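Local atomic coordinates of PbSGBP-B lipoprotein (Prevotella bryantii B14, PDB entry 6D2Y), a protein that probably binds polysaccharide at the cell surface as a lipoprotein encoded in a polysaccharide utilization locus, and carries a magnesium ion. Residues A[331-336]-A[369-374]; A[278-283]-A[424-429]; A[403-408]-A[431-436]. One frame throughout, in Å; residues are numbered along the deposited sequence.

Interaction 1. Residues A[331-336]-A[369-374]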
loop_
_atom_site.group_PDB
_atom_site.type_symbol
_atom_site.label_atom_id
_atom_site.label_comp_id
_atom_site.label_asym_id
_atom_site.label_seq_id
_atom_site.Cartn_x
_atom_site.Cartn_y
_atom_site.Cartn_z
ATOM N N GLN A 331 11.657 -10.965 9.226
ATOM C CA GLN A 331 11.469 -11.926 8.149
ATOM C C GLN A 331 10.114 -12.597 8.335
ATOM O O GLN A 331 9.870 -13.242 9.360
ATOM C CB GLN A 331 12.601 -12.954 8.124
ATOM C CG GLN A 331 13.981 -12.308 8.153
ATOM C CD GLN A 331 15.078 -13.195 7.596
ATOM O OE1 GLN A 331 14.813 -14.153 6.870
ATOM N NE2 GLN A 331 16.324 -12.867 7.923
ATOM N N ILE A 332 9.230 -12.415 7.363
ATOM C CA ILE A 332 7.902 -13.017 7.374
ATOM C C ILE A 332 7.923 -14.159 6.367
ATOM O O ILE A 332 7.969 -13.926 5.154
ATOM C CB ILE A 332 6.816 -11.984 7.049
ATOM C CG1 ILE A 332 6.961 -10.765 7.965
ATOM C CG2 ILE A 332 5.434 -12.595 7.186
ATOM C CD1 ILE A 332 6.202 -9.546 7.490
ATOM N N ILE A 333 7.900 -15.396 6.859
ATOM C CA ILE A 333 8.132 -16.577 6.032
ATOM C C ILE A 333 6.869 -17.426 6.005
ATOM O O ILE A 333 6.418 -17.914 7.049
ATOM C CB ILE A 333 9.322 -17.410 6.538
ATOM C CG1 ILE A 333 10.482 -16.510 6.975
ATOM C CG2 ILE A 333 9.787 -18.378 5.465
ATOM C CD1 ILE A 333 10.640 -16.416 8.479
ATOM N N PHE A 334 6.311 -17.614 4.812
ATOM C CA PHE A 334 5.257 -18.590 4.586
ATOM C C PHE A 334 5.879 -19.929 4.215
ATOM O O PHE A 334 6.949 -19.988 3.604
ATOM C CB PHE A 334 4.309 -18.132 3.476
ATOM C CG PHE A 334 3.249 -17.170 3.938
ATOM C CD1 PHE A 334 2.150 -17.623 4.648
ATOM C CD2 PHE A 334 3.340 -15.818 3.643
ATOM C CE1 PHE A 334 1.169 -16.748 5.068
ATOM C CE2 PHE A 334 2.361 -14.937 4.060
ATOM C CZ PHE A 334 1.275 -15.402 4.774
ATOM N N GLY A 335 5.202 -21.004 4.587
ATOM C CA GLY A 335 5.740 -22.334 4.359
ATOM C C GLY A 335 4.654 -23.339 4.061
ATOM O O GLY A 335 3.518 -23.215 4.529
ATOM N N SER A 336 5.014 -24.341 3.272
ATOM C CA SER A 336 4.169 -25.472 2.938
ATOM C C SER A 336 4.310 -26.561 3.991
ATOM O O SER A 336 5.265 -26.563 4.774
ATOM C CB SER A 336 4.549 -26.017 1.561
ATOM O OG SER A 336 5.832 -26.619 1.585
ATOM N N TRP A 369 14.498 -20.024 -0.910
ATOM C CA TRP A 369 13.085 -19.855 -0.593
ATOM C C TRP A 369 12.772 -18.399 -0.266
ATOM O O TRP A 369 13.447 -17.776 0.559
ATOM C CB TRP A 369 12.683 -20.753 0.574
ATOM C CG TRP A 369 11.223 -20.669 0.887
ATOM C CD1 TRP A 369 10.652 -20.202 2.035
ATOM C CD2 TRP A 369 10.142 -21.049 0.028
ATOM N NE1 TRP A 369 9.282 -20.276 1.947
ATOM C CE2 TRP A 369 8.945 -20.791 0.724
ATOM C CE3 TRP A 369 10.071 -21.586 -1.262
ATOM C CZ2 TRP A 369 7.692 -21.053 0.174
ATOM C CZ3 TRP A 369 8.827 -21.844 -1.805
ATOM C CH2 TRP A 369 7.655 -21.578 -1.088
ATOM N N GLY A 370 11.724 -17.872 -0.895
ATOM C CA GLY A 370 11.417 -16.457 -0.772
ATOM C C GLY A 370 10.631 -16.133 0.489
ATOM O O GLY A 370 9.707 -16.845 0.876
ATOM N N ARG A 371 11.017 -15.032 1.128
ATOM C CA ARG A 371 10.279 -14.503 2.264
ATOM C C ARG A 371 10.435 -12.991 2.277
ATOM O O ARG A 371 11.417 -12.449 1.762
ATOM C CB ARG A 371 10.754 -15.115 3.590
ATOM C CG ARG A 371 11.889 -14.373 4.280
ATOM C CD ARG A 371 13.223 -14.591 3.579
ATOM N NE ARG A 371 13.466 -15.997 3.263
ATOM C CZ ARG A 371 13.981 -16.877 4.115
ATOM N NH1 ARG A 371 14.308 -16.501 5.344
ATOM N NH2 ARG A 371 14.168 -18.136 3.739
ATOM N N ALA A 372 9.446 -12.315 2.854
ATOM C CA ALA A 372 9.490 -10.866 2.963
ATOM C C ALA A 372 10.317 -10.454 4.171
ATOM O O ALA A 372 10.266 -11.093 5.226
ATOM C CB ALA A 372 8.080 -10.291 3.076
ATOM N N ILE A 373 11.091 -9.386 4.010
ATOM C CA ILE A 373 11.936 -8.854 5.072
ATOM C C ILE A 373 11.587 -7.381 5.251
ATOM O O ILE A 373 11.912 -6.548 4.394
ATOM C CB ILE A 373 13.429 -9.047 4.777
ATOM C CG1 ILE A 373 13.685 -10.455 4.234
ATOM C CG2 ILE A 373 14.246 -8.805 6.030
ATOM C CD1 ILE A 373 15.143 -10.882 4.265
ATOM N N TYR A 374 10.926 -7.062 6.361
ATOM C CA TYR A 374 10.456 -5.715 6.654
ATOM C C TYR A 374 11.396 -5.055 7.654
ATOM O O TYR A 374 11.681 -5.623 8.715
ATOM C CB TYR A 374 9.030 -5.756 7.206
ATOM C CG TYR A 374 8.430 -4.408 7.550
ATOM C CD1 TYR A 374 8.355 -3.392 6.610
ATOM C CD2 TYR A 374 7.922 -4.161 8.815
ATOM C CE1 TYR A 374 7.798 -2.163 6.929
ATOM C CE2 TYR A 374 7.361 -2.945 9.144
ATOM C CZ TYR A 374 7.303 -1.948 8.200
ATOM O OH TYR A 374 6.748 -0.734 8.531
HETATM O O HOH W 1 7.535 -17.327 2.293
#

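Interaction 2. Residues A[278-283]-A[424-429]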
loop_
_atom_site.group_PDB
_atom_site.type_symbol
_atom_site.label_atom_id
_atom_site.label_comp_id
_atom_site.label_asym_id
_atom_site.label_seq_id
_atom_site.Cartn_x
_atom_site.Cartn_y
_atom_site.Cartn_z
ATOM N N PHE A 278 12.100 -13.354 19.672
ATOM C CA PHE A 278 11.458 -12.554 18.635
ATOM C C PHE A 278 10.966 -13.420 17.480
ATOM O O PHE A 278 11.091 -13.055 16.311
ATOM C CB PHE A 278 12.404 -11.474 18.122
ATOM C CG PHE A 278 13.255 -10.850 19.193
ATOM C CD1 PHE A 278 12.712 -9.914 20.059
ATOM C CD2 PHE A 278 14.596 -11.174 19.317
ATOM C CE1 PHE A 278 13.487 -9.328 21.046
ATOM C CE2 PHE A 278 15.377 -10.589 20.298
ATOM C CZ PHE A 278 14.822 -9.664 21.165
ATOM N N SER A 279 10.402 -14.582 17.796
ATOM C CA SER A 279 9.878 -15.497 16.789
ATOM C C SER A 279 8.437 -15.849 17.128
ATOM O O SER A 279 8.164 -16.386 18.206
ATOM C CB SER A 279 10.729 -16.768 16.701
ATOM O OG SER A 279 10.140 -17.711 15.821
ATOM N N PHE A 280 7.521 -15.539 16.216
ATOM C CA PHE A 280 6.158 -16.050 16.269
ATOM C C PHE A 280 6.026 -17.153 15.229
ATOM O O PHE A 280 6.433 -16.974 14.076
ATOM C CB PHE A 280 5.128 -14.950 16.010
ATOM C CG PHE A 280 3.740 -15.471 15.766
ATOM C CD1 PHE A 280 3.231 -15.544 14.480
ATOM C CD2 PHE A 280 2.949 -15.894 16.822
ATOM C CE1 PHE A 280 1.953 -16.031 14.249
ATOM C CE2 PHE A 280 1.669 -16.381 16.599
ATOM C CZ PHE A 280 1.171 -16.448 15.310
ATOM N N GLU A 281 5.470 -18.292 15.636
ATOM C CA GLU A 281 5.402 -19.466 14.776
ATOM C C GLU A 281 3.998 -20.049 14.811
ATOM O O GLU A 281 3.519 -20.456 15.875
ATOM C CB GLU A 281 6.432 -20.518 15.206
ATOM C CG GLU A 281 7.857 -19.988 15.332
ATOM C CD GLU A 281 8.659 -20.685 16.421
ATOM O OE1 GLU A 281 8.107 -21.583 17.093
ATOM O OE2 GLU A 281 9.846 -20.338 16.600
ATOM N N TYR A 282 3.342 -20.087 13.653
ATOM C CA TYR A 282 2.112 -20.852 13.471
ATOM C C TYR A 282 2.390 -21.959 12.463
ATOM O O TYR A 282 2.529 -21.696 11.263
ATOM C CB TYR A 282 0.948 -19.982 13.000
ATOM C CG TYR A 282 -0.301 -20.802 12.744
ATOM C CD1 TYR A 282 -1.173 -21.113 13.779
ATOM C CD2 TYR A 282 -0.592 -21.294 11.477
ATOM C CE1 TYR A 282 -2.304 -21.876 13.558
ATOM C CE2 TYR A 282 -1.720 -22.060 11.247
ATOM C CZ TYR A 282 -2.573 -22.346 12.292
ATOM O OH TYR A 282 -3.700 -23.104 12.069
ATOM N N TRP A 283 2.456 -23.193 12.945
ATOM C CA TRP A 283 2.666 -24.360 12.098
ATOM C C TRP A 283 1.360 -25.140 12.025
ATOM O O TRP A 283 0.775 -25.474 13.060
ATOM C CB TRP A 283 3.804 -25.228 12.636
ATOM C CG TRP A 283 5.082 -24.461 12.860
ATOM C CD1 TRP A 283 5.443 -23.278 12.278
ATOM C CD2 TRP A 283 6.165 -24.828 13.726
ATOM N NE1 TRP A 283 6.681 -22.887 12.730
ATOM C CE2 TRP A 283 7.146 -23.820 13.617
ATOM C CE3 TRP A 283 6.401 -25.909 14.580
ATOM C CZ2 TRP A 283 8.341 -23.863 14.333
ATOM C CZ3 TRP A 283 7.587 -25.949 15.288
ATOM C CH2 TRP A 283 8.543 -24.933 15.161
ATOM N N LEU A 424 3.083 -20.030 8.918
ATOM C CA LEU A 424 3.619 -18.677 8.914
ATOM C C LEU A 424 4.587 -18.494 10.071
ATOM O O LEU A 424 4.267 -18.837 11.213
ATOM C CB LEU A 424 2.499 -17.635 9.010
ATOM C CG LEU A 424 2.982 -16.186 9.049
ATOM C CD1 LEU A 424 3.526 -15.776 7.689
ATOM C CD2 LEU A 424 1.869 -15.251 9.502
ATOM N N ASN A 425 5.763 -17.950 9.768
ATOM C CA ASN A 425 6.745 -17.559 10.768
ATOM C C ASN A 425 7.009 -16.064 10.656
ATOM O O ASN A 425 7.121 -15.526 9.550
ATOM C CB ASN A 425 8.059 -18.326 10.593
ATOM C CG ASN A 425 8.102 -19.600 11.404
ATOM O OD1 ASN A 425 7.066 -20.162 11.753
ATOM N ND2 ASN A 425 9.309 -20.066 11.710
ATOM N N ILE A 426 7.094 -15.399 11.803
ATOM C CA ILE A 426 7.526 -14.006 11.888
ATOM C C ILE A 426 8.727 -13.983 12.821
ATOM O O ILE A 426 8.591 -14.239 14.024
ATOM C CB ILE A 426 6.412 -13.076 12.388
ATOM C CG1 ILE A 426 5.146 -13.260 11.546
ATOM C CG2 ILE A 426 6.885 -11.629 12.369
ATOM C CD1 ILE A 426 4.206 -12.078 11.574
ATOM N N PHE A 427 9.901 -13.682 12.269
ATOM C CA PHE A 427 11.161 -13.784 12.995
ATOM C C PHE A 427 11.969 -12.515 12.773
ATOM O O PHE A 427 12.309 -12.182 11.632
ATOM C CB PHE A 427 11.949 -15.016 12.539
ATOM C CG PHE A 427 12.995 -15.474 13.520
ATOM C CD1 PHE A 427 13.164 -14.829 14.733
ATOM C CD2 PHE A 427 13.814 -16.550 13.222
ATOM C CE1 PHE A 427 14.128 -15.250 15.631
ATOM C CE2 PHE A 427 14.780 -16.975 14.115
ATOM C CZ PHE A 427 14.937 -16.324 15.320
ATOM N N LEU A 428 12.275 -11.814 13.862
ATOM C CA LEU A 428 13.160 -10.653 13.835
ATOM C C LEU A 428 14.593 -11.157 13.919
ATOM O O LEU A 428 15.082 -11.485 15.002
ATOM C CB LEU A 428 12.848 -9.713 14.993
ATOM C CG LEU A 428 11.825 -8.590 14.844
ATOM C CD1 LEU A 428 10.555 -9.060 14.159
ATOM C CD2 LEU A 428 11.514 -8.047 16.226
ATOM N N ILE A 429 15.276 -11.222 12.781
ATOM C CA ILE A 429 16.615 -11.796 12.748
ATOM C C ILE A 429 17.319 -11.323 11.484
ATOM O O ILE A 429 16.699 -11.177 10.427
ATOM C CB ILE A 429 16.561 -13.340 12.830
ATOM C CG1 ILE A 429 17.971 -13.934 12.852
ATOM C CG2 ILE A 429 15.752 -13.913 11.677
ATOM C CD1 ILE A 429 17.990 -15.431 13.006
#

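Interaction 3. Residues A[403-408]-A[431-436]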
loop_
_atom_site.group_PDB
_atom_site.type_symbol
_atom_site.label_atom_id
_atom_site.label_comp_id
_atom_site.label_asym_id
_atom_site.label_seq_id
_atom_site.Cartn_x
_atom_site.Cartn_y
_atom_site.Cartn_z
ATOM N N ASN A 403 10.387 -12.155 -1.988
ATOM C CA ASN A 403 11.363 -12.634 -2.960
ATOM C C ASN A 403 12.794 -12.458 -2.464
ATOM O O ASN A 403 13.721 -12.301 -3.262
ATOM C CB ASN A 403 11.176 -11.927 -4.302
ATOM C CG ASN A 403 11.150 -10.415 -4.171
ATOM O OD1 ASN A 403 12.171 -9.789 -3.904
ATOM N ND2 ASN A 403 9.977 -9.823 -4.354
ATOM N N LEU A 404 12.990 -12.477 -1.151
ATOM C CA LEU A 404 14.318 -12.447 -0.558
ATOM C C LEU A 404 14.551 -13.741 0.209
ATOM O O LEU A 404 13.634 -14.533 0.431
ATOM C CB LEU A 404 14.493 -11.230 0.361
ATOM C CG LEU A 404 14.746 -9.876 -0.310
ATOM C CD1 LEU A 404 13.464 -9.283 -0.875
ATOM C CD2 LEU A 404 15.400 -8.901 0.656
ATOM N N GLU A 405 15.796 -13.956 0.614
ATOM C CA GLU A 405 16.179 -15.148 1.350
ATOM C C GLU A 405 16.894 -14.731 2.633
ATOM O O GLU A 405 17.316 -13.581 2.785
ATOM C CB GLU A 405 17.044 -16.079 0.467
ATOM C CG GLU A 405 17.827 -17.158 1.183
ATOM C CD GLU A 405 17.123 -18.503 1.130
ATOM O OE1 GLU A 405 16.112 -18.611 0.415
ATOM O OE2 GLU A 405 17.566 -19.454 1.804
ATOM N N PHE A 406 17.130 -15.670 3.500
ATOM C CA PHE A 406 17.554 -15.426 4.828
ATOM C C PHE A 406 18.727 -14.538 4.942
ATOM O O PHE A 406 18.918 -13.917 5.941
ATOM C CB PHE A 406 17.882 -16.786 5.384
ATOM C CG PHE A 406 18.244 -16.815 6.799
ATOM C CD1 PHE A 406 17.329 -16.566 7.758
ATOM C CD2 PHE A 406 19.470 -17.182 7.168
ATOM C CE1 PHE A 406 17.671 -16.647 9.063
ATOM C CE2 PHE A 406 19.824 -17.257 8.462
ATOM C CZ PHE A 406 18.922 -16.986 9.417
ATOM N N ASP A 407 19.605 -14.572 3.986
ATOM C CA ASP A 407 20.775 -13.703 3.986
ATOM C C ASP A 407 20.511 -12.331 3.378
ATOM O O ASP A 407 21.387 -11.463 3.446
ATOM C CB ASP A 407 21.936 -14.371 3.237
ATOM C CG ASP A 407 21.573 -14.750 1.813
ATOM O OD1 ASP A 407 20.396 -14.581 1.427
ATOM O OD2 ASP A 407 22.469 -15.217 1.076
ATOM N N GLY A 408 19.339 -12.112 2.787
ATOM C CA GLY A 408 19.002 -10.842 2.183
ATOM C C GLY A 408 19.147 -10.798 0.679
ATOM O O GLY A 408 18.678 -9.836 0.058
ATOM N N GLY A 431 19.892 -12.743 9.007
ATOM C CA GLY A 431 20.506 -13.995 8.628
ATOM C C GLY A 431 21.850 -13.810 7.955
ATOM O O GLY A 431 22.162 -12.760 7.393
ATOM N N ALA A 432 22.662 -14.866 8.018
ATOM C CA ALA A 432 24.003 -14.833 7.438
ATOM C C ALA A 432 24.319 -16.230 6.909
ATOM O O ALA A 432 24.701 -17.117 7.677
ATOM C CB ALA A 432 25.036 -14.376 8.458
ATOM N N TYR A 433 24.155 -16.410 5.602
ATOM C CA TYR A 433 24.515 -17.662 4.953
ATOM C C TYR A 433 26.015 -17.718 4.721
ATOM O O TYR A 433 26.589 -16.809 4.111
ATOM C CB TYR A 433 23.795 -17.801 3.618
ATOM C CG TYR A 433 22.427 -18.412 3.705
ATOM C CD1 TYR A 433 22.050 -19.193 4.791
ATOM C CD2 TYR A 433 21.510 -18.207 2.695
ATOM C CE1 TYR A 433 20.787 -19.750 4.858
ATOM C CE2 TYR A 433 20.266 -18.754 2.753
ATOM C CZ TYR A 433 19.899 -19.521 3.829
ATOM O OH TYR A 433 18.633 -20.054 3.850
ATOM N N ASN A 434 26.642 -18.794 5.191
ATOM C CA ASN A 434 28.064 -19.041 4.964
ATOM C C ASN A 434 28.905 -17.848 5.412
ATOM O O ASN A 434 29.775 -17.359 4.690
ATOM C CB ASN A 434 28.326 -19.383 3.497
ATOM C CG ASN A 434 28.374 -20.877 3.250
ATOM O OD1 ASN A 434 28.741 -21.653 4.132
ATOM N ND2 ASN A 434 27.990 -21.289 2.048
ATOM N N ASP A 435 28.615 -17.365 6.621
ATOM C CA ASP A 435 29.336 -16.280 7.282
ATOM C C ASP A 435 29.277 -14.961 6.518
ATOM O O ASP A 435 29.980 -14.010 6.883
ATOM C CB ASP A 435 30.803 -16.656 7.541
ATOM C CG ASP A 435 30.958 -18.028 8.176
ATOM O OD1 ASP A 435 30.507 -19.032 7.579
ATOM O OD2 ASP A 435 31.532 -18.103 9.282
ATOM N N LYS A 436 28.465 -14.872 5.466
ATOM C CA LYS A 436 28.338 -13.665 4.661
ATOM C C LYS A 436 26.894 -13.189 4.704
ATOM O O LYS A 436 25.967 -13.987 4.526
ATOM C CB LYS A 436 28.776 -13.918 3.215
ATOM C CG LYS A 436 30.183 -14.486 3.080
ATOM C CD LYS A 436 30.667 -14.446 1.639
ATOM C CE LYS A 436 32.064 -13.857 1.542
ATOM N NZ LYS A 436 32.046 -12.486 0.961
#

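Interaction 1. Residues A[331-336]-A[369-374]
Ile332 and Ala372 form the antiparallel hydrogen-bonded pair that joins strand 331-335 to the short strand 372-374. Ile332 N donates a hydrogen bond to Ala372 O at 2.7 Å. The return bond, from Ala372 N to Ile332 O, is longer at 3.2 Å. Gln331 and Ile373 make the adjoining non-hydrogen-bonded pair.

Two side-chain bonds extend the contact beyond this pairing. Trp369 NE1 reaches Phe334 O at 2.9 Å. The acceptor lies near the indole plane, and the bond runs nearly along the C=O axis. Arg371 NH1 meets Gln331 OE1 at 2.8 Å, although the amide and guanidinium planes are turned 63° apart. The arginine chain bends at chi2 and chi3. Its NE and NH2 both hold Trp369 O, from the same face of that carbonyl. NH2 also bonds Phe363 O, so the guanidinium is held on several sides. A water accepts from Phe334 N at 2.8 Å and donates to Gly370 O, bridging the two backbones.

The apolar contacts are few. Ile333 lies side by side with Arg371, with Ile333 CG1 3.7 Å from Arg371 CB. Ile333 CG2, anti to the backbone N, touches the indole edge at Trp369 CD1, 4.0 Å away.

Strand 372-374 is one edge of a four-stranded antiparallel sheet in this beta-sandwich protein, and strand 423-428 lies on the other side of strand 330-335. Ile332 and Ala372 pack on Ile397 of strand 393-398. Ile332 and Phe334 also meet Leu313 of strand 311-318.

Interaction 2. Residues A[278-283]-A[424-429]
Trp283 and Asn425 meet through their polar edges. The indole and amide planes are only 25° apart, nearly coplanar. Trp283 NE1 donates to a lone pair of Asn425 OD1 at 2.9 Å. Trp283 CG sits beside its backbone N (chi1 -53°), which starts the indole back toward Asn425. Glu281 crosses the same amide obliquely, and Glu281 CB lies 3.5 Å from Asn425 OD1. The carboxylate has other partners: OE2 bonds Ser279 OG and His243, and OE1 bonds Trp242 N.

On the face of Ser279, Glu281, Asn425 and Phe427, Ser279 CB lies 4.0 Å from the centroid of the Phe427 ring, a CH-pi contact. Ile429 CG2 covers the opposite side of the ring, and Phe278 O lies at its edge, 3.2 Å from Phe427 CD1.

On the face of Phe280, Tyr282, Leu424 and Ile426, Phe280 and Ile426 cross obliquely. Ile426 CG1 comes to the ring edge, 4.2 Å from Phe280 CD1.

The backbones run antiparallel, with paired bonds at Phe280-Ile426 and Tyr282-Leu424. Leu428 N to Phe278 O adds one more. At this end Phe278 CB and Leu428 CB touch at 3.6 Å.

The pairing belongs to a beta sandwich in the xyloglucan-binding family region. Strand 279-282 is one edge of the four-stranded sheet, and strand 330-335 flanks strand 423-428 on its other side. Phe280 and Ile426 pack on Met259 and Ile261 of strand 258-261, respectively. Tyr282 and Leu424 reach Leu299 of helix 299-302.

Interaction 3. Residues A[403-408]-A[431-436]
Tyr433 lies against Asp407, Phe406 and Glu405. Tyr433 CB is 3.9 Å from Asp407 CB. Tyr433 CG, anti to the carbonyl carbon (chi1 -87°), stays close to Asp407 CB at 4.1 Å. One side of the ring then runs past Asp407, with Tyr433 CD2 3.5 Å from Asp407 OD2, which comes in at the ring edge. Asp407 OD2 is hydrogen-bonded to Asn409 ND2. Next on this side, Tyr433 CE2 passes 3.3 Å from Glu405 CG. On the other side, Tyr433 CE1 touches Phe406 CD2 at 3.7 Å, and the two ring planes meet at 46°. At the tip, Tyr433 OH donates to Glu405 OE2; the 2.4 Å separation is very short and its exact value doubtful. The same OH also bonds Gln366 N.

Two beta turns frame the contact, both in loops beyond the ends of strands. Glu405 to Gly408 is type I, and Tyr433 to Lys436 is type I'. Gly431 precedes the second turn and lies under Phe406. Gly431 CA sits over one face of the Phe406 ring, 3.5 Å from the centroid, in a CH-pi contact. Gly431 CA also approaches Phe406 O at 3.1 Å. His364 meets the Phe406 ring as well, and Tyr433 also touches His364.

How the interactions relate
From the N terminus, strand 279-282 comes first. It pairs with 424-429 only after some 140 residues, so interaction 2 closes the longest loop. Interaction 1 falls within that loop and closes a shorter one between 331-336 and 369-374. Segment 403-408 follows, still inside the loop of interaction 2, but its partner 431-436 comes after 424-429. Interactions 2 and 3 therefore cross, while 1 and 3 are in series. Strands 330-335 and 423-428 are neighbours, so interactions 1 and 2 together join all four strands of one sheet. Interaction 3 ties two loops together beyond it, linked to interaction 1 by Arg371 N and Leu404 O.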